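Long-range contact in amidase, hydantoinase/carbamoylase family (Paraburkholderia phymatum, PDB 6C0D), which probably hydrolyses N-carbamoyl-L-amino acids, as a metal-dependent (zinc or manganese) homodimeric amidase of the peptidase M20 family: residues S139-A151 and A365-P377. Sequence-based numbering, arbitrary orientation.
Sequences SSFLGSRSFVGDA and ASHDAQVIAQHIP. With EDO (1,2-ethanediol), chain I.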
ATOM      1  N   SER A 139      15.408 -21.616   9.648  1.00 43.12           N
ATOM      2  CA  SER A 139      14.687 -22.539   8.776  1.00 42.63           C
ATOM      3  C   SER A 139      13.526 -23.116   9.572  1.00 39.45           C
ATOM      4  O   SER A 139      13.752 -23.825  10.559  1.00 37.43           O
ATOM      5  CB  SER A 139      15.617 -23.649   8.279  1.00 44.70           C
ATOM      6  OG  SER A 139      14.969 -24.507   7.360  1.00 46.81           O
ATOM      7  N   SER A 140      12.296 -22.822   9.150  1.00 39.22           N
ATOM      8  CA  SER A 140      11.132 -23.176   9.953  1.00 42.41           C
ATOM      9  C   SER A 140      11.027 -24.683  10.156  1.00 34.61           C
ATOM     10  O   SER A 140      11.252 -25.475   9.233  1.00 35.49           O
ATOM     11  CB  SER A 140       9.854 -22.640   9.305  1.00 46.93           C
ATOM     12  OG  SER A 140       9.812 -21.225   9.371  1.00 50.67           O
ATOM     13  N   PHE A 141      10.699 -25.062  11.391  1.00 32.18           N
ATOM     14  CA  PHE A 141      10.509 -26.456  11.826  1.00 31.33           C
ATOM     15  C   PHE A 141      11.781 -27.290  11.671  1.00 34.26           C
ATOM     16  O   PHE A 141      11.713 -28.512  11.511  1.00 31.71           O
ATOM     17  CB  PHE A 141       9.348 -27.133  11.089  1.00 31.43           C
ATOM     18  CG  PHE A 141       8.061 -26.346  11.108  1.00 31.03           C
ATOM     19  CD1 PHE A 141       7.326 -26.210  12.270  1.00 32.40           C
ATOM     20  CD2 PHE A 141       7.587 -25.750   9.944  1.00 39.64           C
ATOM     21  CE1 PHE A 141       6.136 -25.490  12.282  1.00 33.75           C
ATOM     22  CE2 PHE A 141       6.405 -25.021   9.947  1.00 37.34           C
ATOM     23  CZ  PHE A 141       5.679 -24.894  11.120  1.00 34.15           C
ATOM     24  N   LEU A 142      12.949 -26.641  11.735  1.00 32.33           N
ATOM     25  CA  LEU A 142      14.209 -27.369  11.617  1.00 33.20           C
ATOM     26  C   LEU A 142      14.258 -28.558  12.571  1.00 32.97           C
ATOM     27  O   LEU A 142      14.658 -29.662  12.184  1.00 31.29           O
ATOM     28  CB  LEU A 142      15.387 -26.427  11.883  1.00 34.92           C
ATOM     29  CG  LEU A 142      16.779 -27.073  11.911  1.00 40.04           C
ATOM     30  CD1 LEU A 142      17.179 -27.604  10.533  1.00 41.37           C
ATOM     31  CD2 LEU A 142      17.826 -26.097  12.438  1.00 37.52           C
ATOM     32  N   GLY A 143      13.814 -28.362  13.814  1.00 29.62           N
ATOM     33  CA  GLY A 143      13.957 -29.418  14.805  1.00 30.08           C
ATOM     34  C   GLY A 143      13.040 -30.603  14.556  1.00 32.23           C
ATOM     35  O   GLY A 143      13.471 -31.762  14.615  1.00 28.43           O
ATOM     36  N   SER A 144      11.754 -30.339  14.311  1.00 27.16           N
ATOM     37  CA  SER A 144      10.842 -31.459  14.092  1.00 27.38           C
ATOM     38  C   SER A 144      11.124 -32.146  12.757  1.00 27.72           C
ATOM     39  O   SER A 144      10.993 -33.371  12.659  1.00 28.66           O
ATOM     40  CB  SER A 144       9.380 -31.004  14.194  1.00 26.98           C
ATOM     41  OG  SER A 144       9.116 -29.865  13.390  1.00 26.60           O
ATOM     42  N   ARG A 145      11.548 -31.391  11.740  1.00 27.88           N
ATOM     43  CA  ARG A 145      11.980 -31.993  10.480  1.00 29.70           C
ATOM     44  C   ARG A 145      13.184 -32.905  10.691  1.00 35.81           C
ATOM     45  O   ARG A 145      13.240 -34.020  10.154  1.00 30.47           O
ATOM     46  CB  ARG A 145      12.318 -30.897   9.462  1.00 32.08           C
ATOM     47  CG  ARG A 145      11.120 -30.154   8.882  1.00 32.38           C
ATOM     48  CD  ARG A 145      11.541 -28.770   8.367  1.00 34.47           C
ATOM     49  NE  ARG A 145      12.659 -28.835   7.420  1.00 39.61           N
ATOM     50  CZ  ARG A 145      13.539 -27.856   7.232  1.00 41.13           C
ATOM     51  NH1 ARG A 145      13.442 -26.727   7.927  1.00 39.77           N
ATOM     52  NH2 ARG A 145      14.526 -28.009   6.354  1.00 47.26           N
ATOM     53  N   SER A 146      14.179 -32.423  11.442  1.00 30.25           N
ATOM     54  CA  SER A 146      15.364 -33.231  11.724  1.00 34.80           C
ATOM     55  C   SER A 146      14.992 -34.502  12.470  1.00 31.93           C
ATOM     56  O   SER A 146      15.483 -35.586  12.151  1.00 30.32           O
ATOM     57  CB  SER A 146      16.368 -32.424  12.544  1.00 33.88           C
ATOM     58  OG  SER A 146      17.466 -33.230  12.935  1.00 34.84           O
ATOM     59  N   PHE A 147      14.117 -34.378  13.464  1.00 28.12           N
ATOM     60  CA  PHE A 147      13.711 -35.519  14.281  1.00 28.94           C
ATOM     61  C   PHE A 147      13.072 -36.619  13.437  1.00 30.90           C
ATOM     62  O   PHE A 147      13.449 -37.795  13.538  1.00 28.35           O
ATOM     63  CB  PHE A 147      12.749 -35.027  15.358  1.00 24.05           C
ATOM     64  CG  PHE A 147      12.229 -36.108  16.259  1.00 27.68           C
ATOM     65  CD1 PHE A 147      13.086 -36.782  17.116  1.00 25.61           C
ATOM     66  CD2 PHE A 147      10.878 -36.430  16.268  1.00 22.90           C
ATOM     67  CE1 PHE A 147      12.604 -37.772  17.961  1.00 24.47           C
ATOM     68  CE2 PHE A 147      10.391 -37.415  17.099  1.00 26.37           C
ATOM     69  CZ  PHE A 147      11.255 -38.092  17.952  1.00 24.43           C
ATOM     70  N   VAL A 148      12.105 -36.260  12.583  1.00 28.18           N
ATOM     71  CA  VAL A 148      11.419 -37.278  11.782  1.00 27.55           C
ATOM     72  C   VAL A 148      12.204 -37.690  10.553  1.00 28.65           C
ATOM     73  O   VAL A 148      11.752 -38.572   9.808  1.00 31.52           O
ATOM     74  CB  VAL A 148      10.005 -36.821  11.356  1.00 25.87           C
ATOM     75  CG1 VAL A 148       9.194 -36.387  12.586  1.00 24.54           C
ATOM     76  CG2 VAL A 148      10.068 -35.706  10.335  1.00 27.07           C
ATOM     77  N   GLY A 149      13.369 -37.095  10.314  1.00 29.56           N
ATOM     78  CA  GLY A 149      14.158 -37.494   9.165  1.00 33.25           C
ATOM     79  C   GLY A 149      13.757 -36.856   7.856  1.00 37.36           C
ATOM     80  O   GLY A 149      14.173 -37.338   6.799  1.00 41.18           O
ATOM     81  N   ASP A 150      12.946 -35.796   7.885  1.00 41.86           N
ATOM     82  CA  ASP A 150      12.685 -35.003   6.689  1.00 39.60           C
ATOM     83  C   ASP A 150      13.976 -34.323   6.225  1.00 41.28           C
ATOM     84  O   ASP A 150      14.960 -34.227   6.965  1.00 44.48           O
ATOM     85  CB  ASP A 150      11.598 -33.953   6.952  1.00 39.41           C
ATOM     86  CG  ASP A 150      10.192 -34.552   7.063  1.00 54.51           C
ATOM     87  OD1 ASP A 150      10.000 -35.740   6.733  1.00 47.05           O
ATOM     88  OD2 ASP A 150       9.263 -33.820   7.488  1.00 53.54           O
ATOM     89  N   ALA A 151      13.970 -33.840   4.982  1.00 46.01           N
ATOM     90  CA  ALA A 151      15.177 -33.257   4.400  1.00 48.77           C
ATOM     91  C   ALA A 151      15.576 -31.969   5.119  1.00 51.24           C
ATOM     92  O   ALA A 151      14.756 -31.058   5.286  1.00 49.54           O
ATOM     93  CB  ALA A 151      14.968 -32.982   2.911  1.00 48.04           C
ATOM     94  N   ALA A 365      -3.231 -22.180  13.253  1.00 24.24           N
ATOM     95  CA  ALA A 365      -1.814 -21.872  13.102  1.00 28.50           C
ATOM     96  C   ALA A 365      -1.014 -23.159  12.931  1.00 24.17           C
ATOM     97  O   ALA A 365      -1.466 -24.234  13.313  1.00 24.21           O
ATOM     98  CB  ALA A 365      -1.279 -21.111  14.324  1.00 28.75           C
ATOM     99  N   SER A 366       0.196 -23.026  12.394  1.00 25.34           N
ATOM    100  CA  SER A 366       1.070 -24.173  12.201  0.54 24.68           C
ATOM    101  C   SER A 366       1.901 -24.439  13.457  1.00 31.35           C
ATOM    102  O   SER A 366       2.150 -23.547  14.268  1.00 25.10           O
ATOM    103  CB  SER A 366       1.981 -23.956  10.988  0.54 30.02           C
ATOM    104  OG  SER A 366       2.718 -22.755  11.083  0.54 28.31           O
ATOM    105  N   HIS A 367       2.334 -25.690  13.605  1.00 23.04           N
ATOM    106  CA  HIS A 367       3.050 -26.159  14.791  1.00 22.03           C
ATOM    107  C   HIS A 367       3.941 -27.325  14.395  1.00 25.60           C
ATOM    108  O   HIS A 367       3.724 -27.958  13.365  1.00 25.33           O
ATOM    109  CB  HIS A 367       2.109 -26.648  15.904  1.00 20.17           C
ATOM    110  CG  HIS A 367       1.108 -25.625  16.338  1.00 25.79           C
ATOM    111  ND1 HIS A 367       1.453 -24.543  17.116  1.00 28.54           N
ATOM    112  CD2 HIS A 367      -0.221 -25.509  16.091  1.00 24.66           C
ATOM    113  CE1 HIS A 367       0.380 -23.798  17.328  1.00 30.49           C
ATOM    114  NE2 HIS A 367      -0.650 -24.366  16.726  1.00 24.23           N
ATOM    115  N   ASP A 368       4.938 -27.611  15.237  1.00 22.19           N
ATOM    116  CA  ASP A 368       5.755 -28.810  15.038  1.00 24.36           C
ATOM    117  C   ASP A 368       4.899 -30.067  14.900  1.00 24.81           C
ATOM    118  O   ASP A 368       5.282 -31.002  14.187  1.00 25.54           O
ATOM    119  CB  ASP A 368       6.729 -28.988  16.203  1.00 23.77           C
ATOM    120  CG  ASP A 368       7.839 -27.954  16.182  1.00 23.59           C
ATOM    121  OD1 ASP A 368       8.552 -27.880  15.168  1.00 25.43           O
ATOM    122  OD2 ASP A 368       7.973 -27.209  17.177  1.00 26.45           O
ATOM    123  N   ALA A 369       3.743 -30.109  15.564  1.00 19.39           N
ATOM    124  CA  ALA A 369       2.888 -31.294  15.493  1.00 21.18           C
ATOM    125  C   ALA A 369       2.468 -31.611  14.062  1.00 20.45           C
ATOM    126  O   ALA A 369       2.192 -32.772  13.742  1.00 22.26           O
ATOM    127  CB  ALA A 369       1.642 -31.102  16.362  1.00 19.62           C
ATOM    128  N   GLN A 370       2.383 -30.602  13.190  1.00 19.23           N
ATOM    129  CA  GLN A 370       1.985 -30.906  11.820  1.00 20.55           C
ATOM    130  C   GLN A 370       3.064 -31.705  11.095  1.00 26.53           C
ATOM    131  O   GLN A 370       2.753 -32.470  10.171  1.00 26.44           O
ATOM    132  CB  GLN A 370       1.664 -29.619  11.053  1.00 21.32           C
ATOM    133  CG  GLN A 370       2.855 -28.905  10.505  1.00 27.80           C
ATOM    134  CD  GLN A 370       2.492 -27.525  10.011  1.00 35.16           C
ATOM    135  OE1 GLN A 370       1.563 -26.914  10.526  1.00 31.78           O
ATOM    136  NE2 GLN A 370       3.221 -27.029   9.012  1.00 29.71           N
ATOM    137  N   VAL A 371       4.328 -31.520  11.478  1.00 22.71           N
ATOM    138  CA  VAL A 371       5.422 -32.303  10.905  1.00 24.11           C
ATOM    139  C   VAL A 371       5.441 -33.707  11.506  1.00 24.00           C
ATOM    140  O   VAL A 371       5.572 -34.712  10.793  1.00 23.70           O
ATOM    141  CB  VAL A 371       6.761 -31.574  11.135  1.00 25.59           C
ATOM    142  CG1 VAL A 371       7.964 -32.474  10.785  1.00 26.84           C
ATOM    143  CG2 VAL A 371       6.805 -30.264  10.331  1.00 24.94           C
ATOM    144  N   ILE A 372       5.335 -33.789  12.827  1.00 20.79           N
ATOM    145  CA  ILE A 372       5.479 -35.078  13.506  1.00 21.24           C
ATOM    146  C   ILE A 372       4.298 -35.993  13.186  1.00 24.23           C
ATOM    147  O   ILE A 372       4.467 -37.208  13.024  1.00 22.94           O
ATOM    148  CB  ILE A 372       5.658 -34.839  15.015  1.00 20.96           C
ATOM    149  CG1 ILE A 372       7.041 -34.214  15.249  1.00 23.28           C
ATOM    150  CG2 ILE A 372       5.505 -36.160  15.823  1.00 21.62           C
ATOM    151  CD1 ILE A 372       7.147 -33.454  16.535  1.00 25.98           C
ATOM    152  N   ALA A 373       3.097 -35.416  13.033  1.00 21.19           N
ATOM    153  CA  ALA A 373       1.883 -36.205  12.816  1.00 21.53           C
ATOM    154  C   ALA A 373       1.928 -37.036  11.544  1.00 26.68           C
ATOM    155  O   ALA A 373       1.189 -38.025  11.434  1.00 27.16           O
ATOM    156  CB  ALA A 373       0.651 -35.293  12.767  1.00 23.10           C
ATOM    157  N   GLN A 374       2.754 -36.655  10.575  1.00 24.79           N
ATOM    158  CA  GLN A 374       2.861 -37.420   9.345  0.55 30.56           C
ATOM    159  C   GLN A 374       3.680 -38.697   9.528  1.00 32.89           C
ATOM    160  O   GLN A 374       3.736 -39.514   8.605  1.00 31.75           O
ATOM    161  CB  GLN A 374       3.437 -36.506   8.248  0.55 33.89           C
ATOM    162  CG  GLN A 374       2.650 -35.155   8.156  0.55 35.18           C
ATOM    163  CD  GLN A 374       3.200 -34.142   7.146  0.55 39.67           C
ATOM    164  OE1 GLN A 374       3.812 -34.511   6.145  0.55 43.29           O
ATOM    165  NE2 GLN A 374       2.960 -32.846   7.407  0.55 30.65           N
ATOM    166  N   HIS A 375       4.286 -38.898  10.704  1.00 23.59           N
ATOM    167  CA  HIS A 375       5.144 -40.052  10.965  1.00 23.05           C
ATOM    168  C   HIS A 375       4.677 -40.925  12.113  1.00 30.53           C
ATOM    169  O   HIS A 375       4.826 -42.147  12.043  1.00 26.56           O
ATOM    170  CB  HIS A 375       6.576 -39.581  11.244  1.00 25.31           C
ATOM    171  CG  HIS A 375       7.197 -38.884  10.078  1.00 29.33           C
ATOM    172  ND1 HIS A 375       7.999 -39.532   9.165  1.00 29.86           N
ATOM    173  CD2 HIS A 375       7.091 -37.603   9.650  1.00 28.20           C
ATOM    174  CE1 HIS A 375       8.378 -38.675   8.231  1.00 35.57           C
ATOM    175  NE2 HIS A 375       7.836 -37.500   8.501  1.00 32.10           N
ATOM    176  N   ILE A 376       4.157 -40.332  13.183  1.00 22.91           N
ATOM    177  CA  ILE A 376       3.588 -41.085  14.297  1.00 21.88           C
ATOM    178  C   ILE A 376       2.312 -40.387  14.747  1.00 22.32           C
ATOM    179  O   ILE A 376       2.094 -39.204  14.444  1.00 21.41           O
ATOM    180  CB  ILE A 376       4.568 -41.204  15.485  1.00 19.28           C
ATOM    181  CG1 ILE A 376       4.920 -39.814  16.033  1.00 20.45           C
ATOM    182  CG2 ILE A 376       5.820 -42.044  15.113  1.00 23.02           C
ATOM    183  CD1 ILE A 376       5.665 -39.894  17.365  1.00 19.77           C
ATOM    184  N   PRO A 377       1.447 -41.107  15.469  1.00 20.86           N
ATOM    185  CA  PRO A 377       0.239 -40.478  16.031  1.00 19.58           C
ATOM    186  C   PRO A 377       0.574 -39.228  16.830  1.00 20.66           C
ATOM    187  O   PRO A 377       1.395 -39.269  17.741  1.00 17.63           O
ATOM    188  CB  PRO A 377      -0.324 -41.578  16.945  1.00 18.83           C
ATOM    189  CG  PRO A 377       0.087 -42.872  16.248  1.00 19.33           C
ATOM    190  CD  PRO A 377       1.473 -42.574  15.716  1.00 22.31           C
TER
HETATM  191  C1  EDO I 508       1.304 -41.340  11.592  1.00 58.02           C
HETATM  192  O1  EDO I 508       0.459 -40.643  10.675  1.00 58.68           O
HETATM  193  C2  EDO I 508       0.602 -42.595  12.097  1.00 58.74           C
HETATM  194  O2  EDO I 508      -0.706 -42.243  12.558  1.00 49.30           O
HETATM  195  O   HOH W   1      11.180 -27.416  14.877  1.00 27.49           O
HETATM  196  O   HOH W   2       6.618 -34.723   7.992  1.00 36.59           O
HETATM  197  O   HOH W   3       6.984 -35.630   5.253  1.00 66.41           O
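Asp368 OD1 is gripped twice: the hydroxyl of Ser144 donates to it, OG to OD1 2.7 Å, and water 1 donates as well while accepting from Ser144 N. With chi1 at 51°, the serine OG lies between its own backbone N and carbonyl carbon and points at the carboxylate, meeting OD1 on its anti side, somewhat out of plane. Phe141, at the N-cap position of helix 142-148, turns its ring edge to the same oxygen (CD1 to OD1 3.6 Å), the two planes nearly perpendicular at 82°. Beyond this polar end the short helices 142-148 and 368-372 run almost parallel, 15° apart. Val371 CG1 packs over the backbone of Ser144 and against Val148 CG2 (3.9 Å), and Ile372 borders Val148 CG1. At the far end Val148 CB sits over one face of the His375 ring, 3.6 Å from its centroid, a CH-pi contact. His375 NE2 gives Asp150 OD1 a weak hydrogen bond of 3.3 Å, and water 2 lies among Asp150 OD2, Val371 O and His375 NE2. His367 meets the ring of the zinc ligand His196, and Asp368 lies near His89, another ligand; two donors on one oxygen would restrict the carboxylate's rotation right beside the metal site.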